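Local coordinates for KLLA0F12672p (Kluyveromyces lactis, PDB 4M3O), which probably removes phosphate from the C-terminal repeats of RNA polymerase II as an Rtr1/RPAP2-family phosphatase, and is represented here by its zinc-binding N-terminal domain, at residues A62-E67 and G75-S80; I32-L37 and K50-F55; K14-H19 and E28-N33. One frame throughout, in Å; residues are numbered along the deposited sequence.

Contact 1 (A62-E67 and G75-S80). With ZN (zinc ion), chain C.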
loop_
_atom_site.group_PDB
_atom_site.type_symbol
_atom_site.label_atom_id
_atom_site.label_comp_id
_atom_site.label_asym_id
_atom_site.label_seq_id
_atom_site.Cartn_x
_atom_site.Cartn_y
_atom_site.Cartn_z
ATOM N N ALA A 62 -1.541 0.429 7.487
ATOM C CA ALA A 62 -1.076 1.330 8.579
ATOM C C ALA A 62 0.435 1.305 8.746
ATOM O O ALA A 62 1.048 2.358 8.939
ATOM C CB ALA A 62 -1.727 0.986 9.927
ATOM N N ASP A 63 1.052 0.127 8.651
ATOM C CA ASP A 63 2.489 0.061 8.741
ATOM C C ASP A 63 3.163 0.692 7.504
ATOM O O ASP A 63 4.193 1.368 7.648
ATOM C CB ASP A 63 2.953 -1.396 8.882
ATOM C CG ASP A 63 2.306 -2.125 10.126
ATOM O OD1 ASP A 63 1.826 -1.472 11.076
ATOM O OD2 ASP A 63 2.244 -3.369 10.128
ATOM N N LEU A 64 2.584 0.466 6.305
ATOM C CA LEU A 64 3.026 1.164 5.098
ATOM C C LEU A 64 3.125 2.683 5.348
ATOM O O LEU A 64 4.123 3.348 4.999
ATOM C CB LEU A 64 2.085 0.837 3.932
ATOM C CG LEU A 64 2.417 1.332 2.520
ATOM C CD1 LEU A 64 1.495 0.832 1.430
ATOM C CD2 LEU A 64 2.379 2.828 2.432
ATOM N N VAL A 65 2.074 3.242 5.927
ATOM C CA VAL A 65 1.994 4.654 6.152
ATOM C C VAL A 65 3.141 5.055 7.083
ATOM O O VAL A 65 3.762 6.078 6.900
ATOM C CB VAL A 65 0.611 5.016 6.778
ATOM C CG1 VAL A 65 0.587 6.403 7.394
ATOM C CG2 VAL A 65 -0.518 4.903 5.744
ATOM N N GLN A 66 3.374 4.278 8.128
ATOM C CA GLN A 66 4.440 4.615 9.095
ATOM C C GLN A 66 5.821 4.614 8.404
ATOM O O GLN A 66 6.576 5.546 8.484
ATOM C CB GLN A 66 4.463 3.548 10.187
ATOM C CG GLN A 66 4.287 4.107 11.566
ATOM C CD GLN A 66 2.875 4.581 11.824
ATOM O OE1 GLN A 66 2.439 5.645 11.351
ATOM N NE2 GLN A 66 2.144 3.795 12.612
ATOM N N GLU A 67 6.124 3.523 7.738
ATOM C CA GLU A 67 7.399 3.384 7.021
ATOM C C GLU A 67 7.570 4.486 5.982
ATOM O O GLU A 67 8.677 5.028 5.827
ATOM C CB GLU A 67 7.457 2.014 6.366
ATOM C CG GLU A 67 8.739 1.259 6.416
ATOM C CD GLU A 67 9.218 1.064 7.810
ATOM O OE1 GLU A 67 10.299 1.581 8.088
ATOM O OE2 GLU A 67 8.501 0.425 8.602
ATOM N N GLY A 75 1.792 9.659 3.824
ATOM C CA GLY A 75 1.298 8.323 4.041
ATOM C C GLY A 75 0.531 7.732 2.874
ATOM O O GLY A 75 0.658 6.543 2.589
ATOM N N TYR A 76 -0.217 8.561 2.195
ATOM C CA TYR A 76 -1.040 8.104 1.039
ATOM C C TYR A 76 -0.152 7.774 -0.151
ATOM O O TYR A 76 0.537 8.653 -0.661
ATOM C CB TYR A 76 -2.105 9.140 0.669
ATOM C CG TYR A 76 -3.228 8.689 -0.271
ATOM C CD1 TYR A 76 -3.939 7.512 -0.030
ATOM C CD2 TYR A 76 -3.591 9.486 -1.381
ATOM C CE1 TYR A 76 -4.989 7.135 -0.829
ATOM C CE2 TYR A 76 -4.660 9.123 -2.221
ATOM C CZ TYR A 76 -5.324 7.932 -1.962
ATOM O OH TYR A 76 -6.381 7.523 -2.717
ATOM N N PRO A 77 -0.091 6.470 -0.524
ATOM C CA PRO A 77 0.891 5.956 -1.483
ATOM C C PRO A 77 0.906 6.644 -2.884
ATOM O O PRO A 77 1.926 6.681 -3.497
ATOM C CB PRO A 77 0.563 4.438 -1.592
ATOM C CG PRO A 77 -0.249 4.126 -0.401
ATOM C CD PRO A 77 -0.893 5.392 0.083
ATOM N N LEU A 78 -0.206 7.215 -3.324
ATOM C CA LEU A 78 -0.256 7.990 -4.581
ATOM C C LEU A 78 0.439 9.350 -4.514
ATOM O O LEU A 78 0.615 9.976 -5.536
ATOM C CB LEU A 78 -1.674 8.252 -4.969
ATOM C CG LEU A 78 -2.469 7.044 -5.471
ATOM C CD1 LEU A 78 -3.925 7.471 -5.437
ATOM C CD2 LEU A 78 -2.046 6.691 -6.916
ATOM N N CYS A 79 0.842 9.781 -3.331
ATOM C CA CYS A 79 1.377 11.118 -3.154
ATOM C C CYS A 79 2.895 11.131 -3.201
ATOM O O CYS A 79 3.548 10.234 -2.637
ATOM C CB CYS A 79 0.987 11.613 -1.778
ATOM S SG CYS A 79 1.199 13.384 -1.483
ATOM N N SER A 80 3.460 12.178 -3.780
ATOM C CA SER A 80 4.906 12.328 -3.816
ATOM C C SER A 80 5.353 13.529 -2.982
ATOM O O SER A 80 6.469 13.974 -3.111
ATOM C CB SER A 80 5.372 12.486 -5.276
ATOM O OG SER A 80 4.745 13.615 -5.842
HETATM ZN ZN ZN C . -0.169 13.572 0.354
#
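Val65 and Leu64, neighbours on helix 58-70, rest against the backbone of Gly75 and the ring of Pro77, and contact between these segments is wholly van der Waals. Val65 straddles the glycine with both its branches. CG1, anti to the backbone N (chi1 164°), lies 3.9 Å from Gly75 CA, while CG2 reaches the carbonyl, 3.7 Å from Gly75 O. With no side chain on Gly75 to hold the helix off, the CA atoms of Val65 and Gly75 come within 4.3 Å of each other, and the compact beta-branched valine suits so close an approach, since both its branches sit near the backbone. Leu64 meets the proline. Its forked end approaches the ring at a slant, CD2 lying 4.1 Å from Pro77 CG, and CD1 is almost as near that same ring carbon. Pro77 also touches Val43 and Met49, so the ring packs among helix 58-70, helix 46-52 and strand 42-43.

Hydrogen bonding belongs to the loop itself. A type I turn runs from Tyr76 to Cys79, closed by Cys79 N donating to Tyr76 O (2.9 Å); proline suits its second position, where the phi near -60° of a type I turn matches the value its ring imposes. Gly75 is also joined through its backbone to Glu110.

Metal bonding comes at the end of the turn: Cys79 SG lies 2.3 Å from the zinc ion, whose shell Cys74, Cys112 and His116 complete. This site of three cysteines and one histidine is the zinc finger of the Rtr1/RPAP2 family, its first cysteine-bearing loop seated against a helix.

Contact 2 (I32-L37 and K50-F55); sequences INLIDL and KYISRF
Leu34 of helix 24-40 pushes one methyl against the root of the Phe55 side chain, the two side chains crossing at about a right angle. Leu34 CD2 is 3.5 Å from Phe55 CB and 4.0 Å from Phe55 CG, so the touch falls where the ring joins its stem and meets the ring itself obliquely. The leucine stem extends from its helix with CG anti to the backbone N (chi1 177°), and this carries the fork toward the 50-55 segment. The other methyl, CD1, turns to the tip of Ile52, 4.3 Å from Ile52 CD1. A branched leucine thus serves two apolar partners at once, although the backbones stay apart, with 8.3 Å between the CA atoms of Leu34 and Phe55.

Phe55 is steadied by its own segment. Arg54 CG sits 3.4 Å above the centre of one ring face, and Tyr51 CE2 lies in plane at the edge. Beyond, the flat guanidinium of Arg54 is covered on one face by Tyr51 CD1, so the long arginine packs by its aliphatic stem and its head alike. The backbone turn is held by Phe55 N donating to Ile52 O (2.8 Å).

Buried in the body of the domain, the contact brings helix 24-40 against helix 46-52 and the residues that follow it. Helix 5-13 joins them through Ile8, which touches Ile52, and Leu13, which touches Tyr51 and Phe55; Tyr123 of helix 114-125 also packs on Ile52.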
loop_
_atom_site.group_PDB
_atom_site.type_symbol
_atom_site.label_atom_id
_atom_site.label_comp_id
_atom_site.label_asym_id
_atom_site.label_seq_id
_atom_site.Cartn_x
_atom_site.Cartn_y
_atom_site.Cartn_z
ATOM N N ILE A 32 6.929 -8.097 2.286
ATOM C CA ILE A 32 8.119 -7.288 2.541
ATOM C C ILE A 32 8.620 -6.612 1.288
ATOM O O ILE A 32 9.032 -5.450 1.319
ATOM C CB ILE A 32 9.257 -8.112 3.150
ATOM C CG1 ILE A 32 8.977 -8.340 4.635
ATOM C CG2 ILE A 32 10.630 -7.443 2.976
ATOM C CD1 ILE A 32 9.947 -9.333 5.253
ATOM N N ASN A 33 8.618 -7.326 0.175
ATOM C CA ASN A 33 9.155 -6.751 -1.052
ATOM C C ASN A 33 8.188 -5.673 -1.564
ATOM O O ASN A 33 8.598 -4.634 -2.061
ATOM C CB ASN A 33 9.420 -7.824 -2.122
ATOM C CG ASN A 33 10.623 -8.702 -1.773
ATOM O OD1 ASN A 33 10.676 -9.871 -2.159
ATOM N ND2 ASN A 33 11.567 -8.156 -1.009
ATOM N N LEU A 34 6.902 -5.915 -1.390
ATOM C CA LEU A 34 5.907 -4.917 -1.822
ATOM C C LEU A 34 6.012 -3.605 -0.985
ATOM O O LEU A 34 6.127 -2.512 -1.514
ATOM C CB LEU A 34 4.498 -5.529 -1.772
ATOM C CG LEU A 34 3.367 -4.559 -2.124
ATOM C CD1 LEU A 34 3.520 -4.066 -3.557
ATOM C CD2 LEU A 34 2.011 -5.199 -1.964
ATOM N N ILE A 35 6.028 -3.735 0.316
ATOM C CA ILE A 35 6.203 -2.580 1.197
ATOM C C ILE A 35 7.481 -1.809 0.901
ATOM O O ILE A 35 7.459 -0.572 0.738
ATOM C CB ILE A 35 6.077 -3.020 2.679
ATOM C CG1 ILE A 35 4.584 -3.265 2.990
ATOM C CG2 ILE A 35 6.638 -1.963 3.595
ATOM C CD1 ILE A 35 4.293 -4.371 3.987
ATOM N N ASP A 36 8.574 -2.527 0.745
ATOM C CA ASP A 36 9.840 -1.920 0.331
ATOM C C ASP A 36 9.714 -1.109 -0.966
ATOM O O ASP A 36 10.285 -0.002 -1.078
ATOM C CB ASP A 36 10.915 -2.997 0.122
ATOM C CG ASP A 36 11.865 -3.142 1.318
ATOM O OD1 ASP A 36 12.051 -4.290 1.791
ATOM O OD2 ASP A 36 12.462 -2.122 1.763
ATOM N N LEU A 37 9.011 -1.669 -1.958
ATOM C CA LEU A 37 8.818 -0.975 -3.227
ATOM C C LEU A 37 8.000 0.271 -2.992
ATOM O O LEU A 37 8.288 1.335 -3.562
ATOM C CB LEU A 37 8.073 -1.857 -4.237
ATOM C CG LEU A 37 7.971 -1.230 -5.638
ATOM C CD1 LEU A 37 9.365 -0.956 -6.201
ATOM C CD2 LEU A 37 7.192 -2.154 -6.572
ATOM N N LYS A 50 -5.701 0.200 -6.786
ATOM C CA LYS A 50 -6.762 -0.815 -6.621
ATOM C C LYS A 50 -6.200 -2.240 -6.677
ATOM O O LYS A 50 -6.675 -3.117 -5.960
ATOM C CB LYS A 50 -7.827 -0.710 -7.660
ATOM C CG LYS A 50 -8.608 0.599 -7.671
ATOM C CD LYS A 50 -9.252 0.808 -9.074
ATOM C CE LYS A 50 -9.977 2.147 -9.167
ATOM N NZ LYS A 50 -11.365 2.069 -8.627
ATOM N N TYR A 51 -5.177 -2.438 -7.496
ATOM C CA TYR A 51 -4.507 -3.746 -7.565
ATOM C C TYR A 51 -3.796 -4.123 -6.229
ATOM O O TYR A 51 -3.871 -5.244 -5.781
ATOM C CB TYR A 51 -3.501 -3.713 -8.726
ATOM C CG TYR A 51 -2.611 -4.900 -8.842
ATOM C CD1 TYR A 51 -3.100 -6.115 -9.305
ATOM C CD2 TYR A 51 -1.265 -4.818 -8.479
ATOM C CE1 TYR A 51 -2.274 -7.242 -9.399
ATOM C CE2 TYR A 51 -0.415 -5.919 -8.605
ATOM C CZ TYR A 51 -0.925 -7.128 -9.064
ATOM O OH TYR A 51 -0.068 -8.206 -9.123
ATOM N N ILE A 52 -3.086 -3.165 -5.637
ATOM C CA ILE A 52 -2.361 -3.321 -4.335
ATOM C C ILE A 52 -3.156 -3.965 -3.222
ATOM O O ILE A 52 -2.612 -4.670 -2.393
ATOM C CB ILE A 52 -1.934 -1.922 -3.814
ATOM C CG1 ILE A 52 -0.963 -1.303 -4.751
ATOM C CG2 ILE A 52 -1.194 -1.989 -2.513
ATOM C CD1 ILE A 52 -0.037 -2.317 -5.304
ATOM N N SER A 53 -4.433 -3.596 -3.163
ATOM C CA SER A 53 -5.275 -3.876 -2.037
ATOM C C SER A 53 -5.313 -5.342 -1.786
ATOM O O SER A 53 -5.454 -5.756 -0.641
ATOM C CB SER A 53 -6.695 -3.272 -2.223
ATOM O OG SER A 53 -7.341 -3.835 -3.388
ATOM N N ARG A 54 -5.247 -6.159 -2.854
ATOM C CA ARG A 54 -5.257 -7.606 -2.647
ATOM C C ARG A 54 -4.083 -8.099 -1.797
ATOM O O ARG A 54 -4.180 -9.122 -1.123
ATOM C CB ARG A 54 -5.236 -8.336 -3.982
ATOM C CG ARG A 54 -3.868 -8.389 -4.654
ATOM C CD ARG A 54 -4.056 -9.001 -6.069
ATOM N NE ARG A 54 -4.971 -8.153 -6.843
ATOM C CZ ARG A 54 -5.418 -8.414 -8.072
ATOM N NH1 ARG A 54 -4.977 -9.436 -8.785
ATOM N NH2 ARG A 54 -6.236 -7.553 -8.628
ATOM N N PHE A 55 -2.983 -7.358 -1.776
ATOM C CA PHE A 55 -1.854 -7.781 -0.976
ATOM C C PHE A 55 -1.776 -7.099 0.415
ATOM O O PHE A 55 -0.774 -7.227 1.041
ATOM C CB PHE A 55 -0.563 -7.492 -1.726
ATOM C CG PHE A 55 -0.482 -8.198 -3.052
ATOM C CD1 PHE A 55 -0.467 -7.483 -4.246
ATOM C CD2 PHE A 55 -0.562 -9.584 -3.103
ATOM C CE1 PHE A 55 -0.446 -8.152 -5.457
ATOM C CE2 PHE A 55 -0.515 -10.268 -4.298
ATOM C CZ PHE A 55 -0.468 -9.559 -5.475
#

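Contact 3 (K14-H19 and E28-N33)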
loop_
_atom_site.group_PDB
_atom_site.type_symbol
_atom_site.label_atom_id
_atom_site.label_comp_id
_atom_site.label_asym_id
_atom_site.label_seq_id
_atom_site.Cartn_x
_atom_site.Cartn_y
_atom_site.Cartn_z
ATOM N N LYS A 14 7.236 -12.182 -9.485
ATOM C CA LYS A 14 7.759 -12.980 -10.608
ATOM C C LYS A 14 8.098 -14.434 -10.172
ATOM O O LYS A 14 7.660 -15.388 -10.793
ATOM C CB LYS A 14 8.907 -12.226 -11.269
ATOM C CG LYS A 14 9.772 -13.013 -12.232
ATOM C CD LYS A 14 10.805 -12.093 -12.859
ATOM C CE LYS A 14 11.511 -12.797 -13.999
ATOM N NZ LYS A 14 11.863 -11.835 -15.079
ATOM N N PRO A 15 8.763 -14.619 -9.037
ATOM C CA PRO A 15 9.139 -15.994 -8.683
ATOM C C PRO A 15 8.004 -16.952 -8.490
ATOM O O PRO A 15 8.244 -18.161 -8.449
ATOM C CB PRO A 15 9.806 -15.845 -7.320
ATOM C CG PRO A 15 10.318 -14.454 -7.303
ATOM C CD PRO A 15 9.291 -13.641 -8.077
ATOM N N TYR A 16 6.794 -16.426 -8.250
ATOM C CA TYR A 16 5.711 -17.221 -7.691
ATOM C C TYR A 16 4.635 -17.451 -8.733
ATOM O O TYR A 16 3.653 -18.127 -8.424
ATOM C CB TYR A 16 5.164 -16.522 -6.413
ATOM C CG TYR A 16 6.283 -16.270 -5.414
ATOM C CD1 TYR A 16 6.804 -14.975 -5.177
ATOM C CD2 TYR A 16 6.892 -17.332 -4.767
ATOM C CE1 TYR A 16 7.866 -14.771 -4.255
ATOM C CE2 TYR A 16 7.941 -17.140 -3.853
ATOM C CZ TYR A 16 8.426 -15.861 -3.599
ATOM O OH TYR A 16 9.495 -15.747 -2.723
ATOM N N THR A 17 4.821 -16.941 -9.954
ATOM C CA THR A 17 3.799 -17.055 -11.000
ATOM C C THR A 17 3.383 -18.495 -11.282
ATOM O O THR A 17 2.215 -18.696 -11.622
ATOM C CB THR A 17 4.184 -16.433 -12.371
ATOM O OG1 THR A 17 5.395 -17.015 -12.876
ATOM C CG2 THR A 17 4.351 -14.919 -12.256
ATOM N N ASN A 18 4.248 -19.485 -11.126
ATOM C CA ASN A 18 3.852 -20.859 -11.400
ATOM C C ASN A 18 3.601 -21.721 -10.168
ATOM O O ASN A 18 3.488 -22.912 -10.277
ATOM C CB ASN A 18 4.852 -21.527 -12.356
ATOM C CG ASN A 18 4.323 -22.806 -12.986
ATOM O OD1 ASN A 18 4.948 -23.824 -12.921
ATOM N ND2 ASN A 18 3.198 -22.736 -13.596
ATOM N N HIS A 19 3.498 -21.118 -8.996
ATOM C CA HIS A 19 3.280 -21.881 -7.779
ATOM C C HIS A 19 1.842 -22.092 -7.595
ATOM O O HIS A 19 1.062 -21.188 -7.772
ATOM C CB HIS A 19 3.735 -21.111 -6.554
ATOM C CG HIS A 19 5.198 -21.086 -6.333
ATOM N ND1 HIS A 19 5.734 -21.394 -5.170
ATOM C CD2 HIS A 19 6.224 -20.717 -7.148
ATOM C CE1 HIS A 19 7.039 -21.254 -5.239
ATOM N NE2 HIS A 19 7.339 -20.845 -6.456
ATOM N N GLU A 28 5.152 -13.950 3.378
ATOM C CA GLU A 28 5.848 -12.858 4.083
ATOM C C GLU A 28 6.853 -12.140 3.167
ATOM O O GLU A 28 7.083 -10.935 3.307
ATOM C CB GLU A 28 6.576 -13.402 5.324
ATOM C CG GLU A 28 5.627 -13.929 6.394
ATOM C CD GLU A 28 6.355 -14.703 7.535
ATOM O OE1 GLU A 28 7.581 -15.000 7.421
ATOM O OE2 GLU A 28 5.685 -15.036 8.564
ATOM N N THR A 29 7.524 -12.898 2.303
ATOM C CA THR A 29 8.564 -12.309 1.439
ATOM C C THR A 29 7.858 -11.338 0.445
ATOM O O THR A 29 8.383 -10.278 0.113
ATOM C CB THR A 29 9.378 -13.401 0.691
ATOM O OG1 THR A 29 9.956 -14.316 1.633
ATOM C CG2 THR A 29 10.523 -12.820 -0.230
ATOM N N ILE A 30 6.679 -11.712 -0.032
ATOM C CA ILE A 30 5.881 -10.845 -0.946
ATOM C C ILE A 30 5.534 -9.500 -0.272
ATOM O O ILE A 30 5.839 -8.415 -0.803
ATOM C CB ILE A 30 4.570 -11.572 -1.429
ATOM C CG1 ILE A 30 4.926 -12.746 -2.379
ATOM C CG2 ILE A 30 3.615 -10.623 -2.143
ATOM C CD1 ILE A 30 3.761 -13.703 -2.681
ATOM N N SER A 31 4.973 -9.583 0.927
ATOM C CA SER A 31 4.584 -8.356 1.660
ATOM C C SER A 31 5.799 -7.507 1.879
ATOM O O SER A 31 5.739 -6.354 1.607
ATOM C CB SER A 31 4.000 -8.661 3.027
ATOM O OG SER A 31 3.163 -9.739 2.860
ATOM N N ILE A 32 6.929 -8.097 2.286
ATOM C CA ILE A 32 8.119 -7.288 2.541
ATOM C C ILE A 32 8.620 -6.612 1.288
ATOM O O ILE A 32 9.032 -5.450 1.319
ATOM C CB ILE A 32 9.257 -8.112 3.150
ATOM C CG1 ILE A 32 8.977 -8.340 4.635
ATOM C CG2 ILE A 32 10.630 -7.443 2.976
ATOM C CD1 ILE A 32 9.947 -9.333 5.253
ATOM N N ASN A 33 8.618 -7.326 0.175
ATOM C CA ASN A 33 9.155 -6.751 -1.052
ATOM C C ASN A 33 8.188 -5.673 -1.564
ATOM O O ASN A 33 8.598 -4.634 -2.061
ATOM C CB ASN A 33 9.420 -7.824 -2.122
ATOM C CG ASN A 33 10.623 -8.702 -1.773
ATOM O OD1 ASN A 33 10.676 -9.871 -2.159
ATOM N ND2 ASN A 33 11.567 -8.156 -1.009
#
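Tyr16 lays its ring beside Ile30 and brings its hydroxyl end to Thr29, and the contact between the segments is made by these three side chains. Apolar packing makes up most of it: Tyr16 CE1 is 4.0 Å from Ile30 CG1, and Tyr16 CD1 is 4.1 Å from Ile30 CD1. The two side chains run past each other in opposite directions, with the isoleucine meeting the ring obliquely. Ile30 has CG1 anti to the carbonyl carbon (chi1 -69°), which swings its longer branch to the tyrosine. Pro15 CB stands 3.7 Å above the centre of one face of the ring, so the preceding residue helps fix the tilt of the aromatic group.

At the far end Tyr16 OH merely packs, 4.0 Å from Thr29 CG2, the tyrosine crossing the threonine roughly at right angles. Thr29 presents its methyl here, while its hydroxyl is bonded to Arg25 O along its own helix. A residue with one apolar and one polar branch suits such a partly exposed place.

Hydrogen bonds shape the loop. His19 N donates to Tyr16 O (3.0 Å), closing a type I turn, and His139 ND1 is a further partner of that oxygen.

Well away from the zinc, Tyr16 thus leans the connection after helix 5-13 on helix 24-40. Buried Ile30 also reaches Val12 and Leu13 of helix 5-13, while Leu22 of the connecting loop touches both Tyr16 and Ile30.

From the N terminus, contact 3 is met first: it closes the connection between helix 5-13 and helix 24-40 by folding residues 14-19 back on the second helix. Contact 2 starts on the same helix, where contact 3 ends, sharing Ile32 and Asn33; it encloses strand 42-43 and most of helix 46-52. Contact 1 opens only after contact 2 has closed and shuts a short loop from helix 58-70 to the zinc-binding segment. The three are therefore in series, without nesting. Contact 2 lies centrally, its centre 11 Å from each of the other two, so helix 24-40 links the outlying loop to a helical core that leads on to the zinc finger.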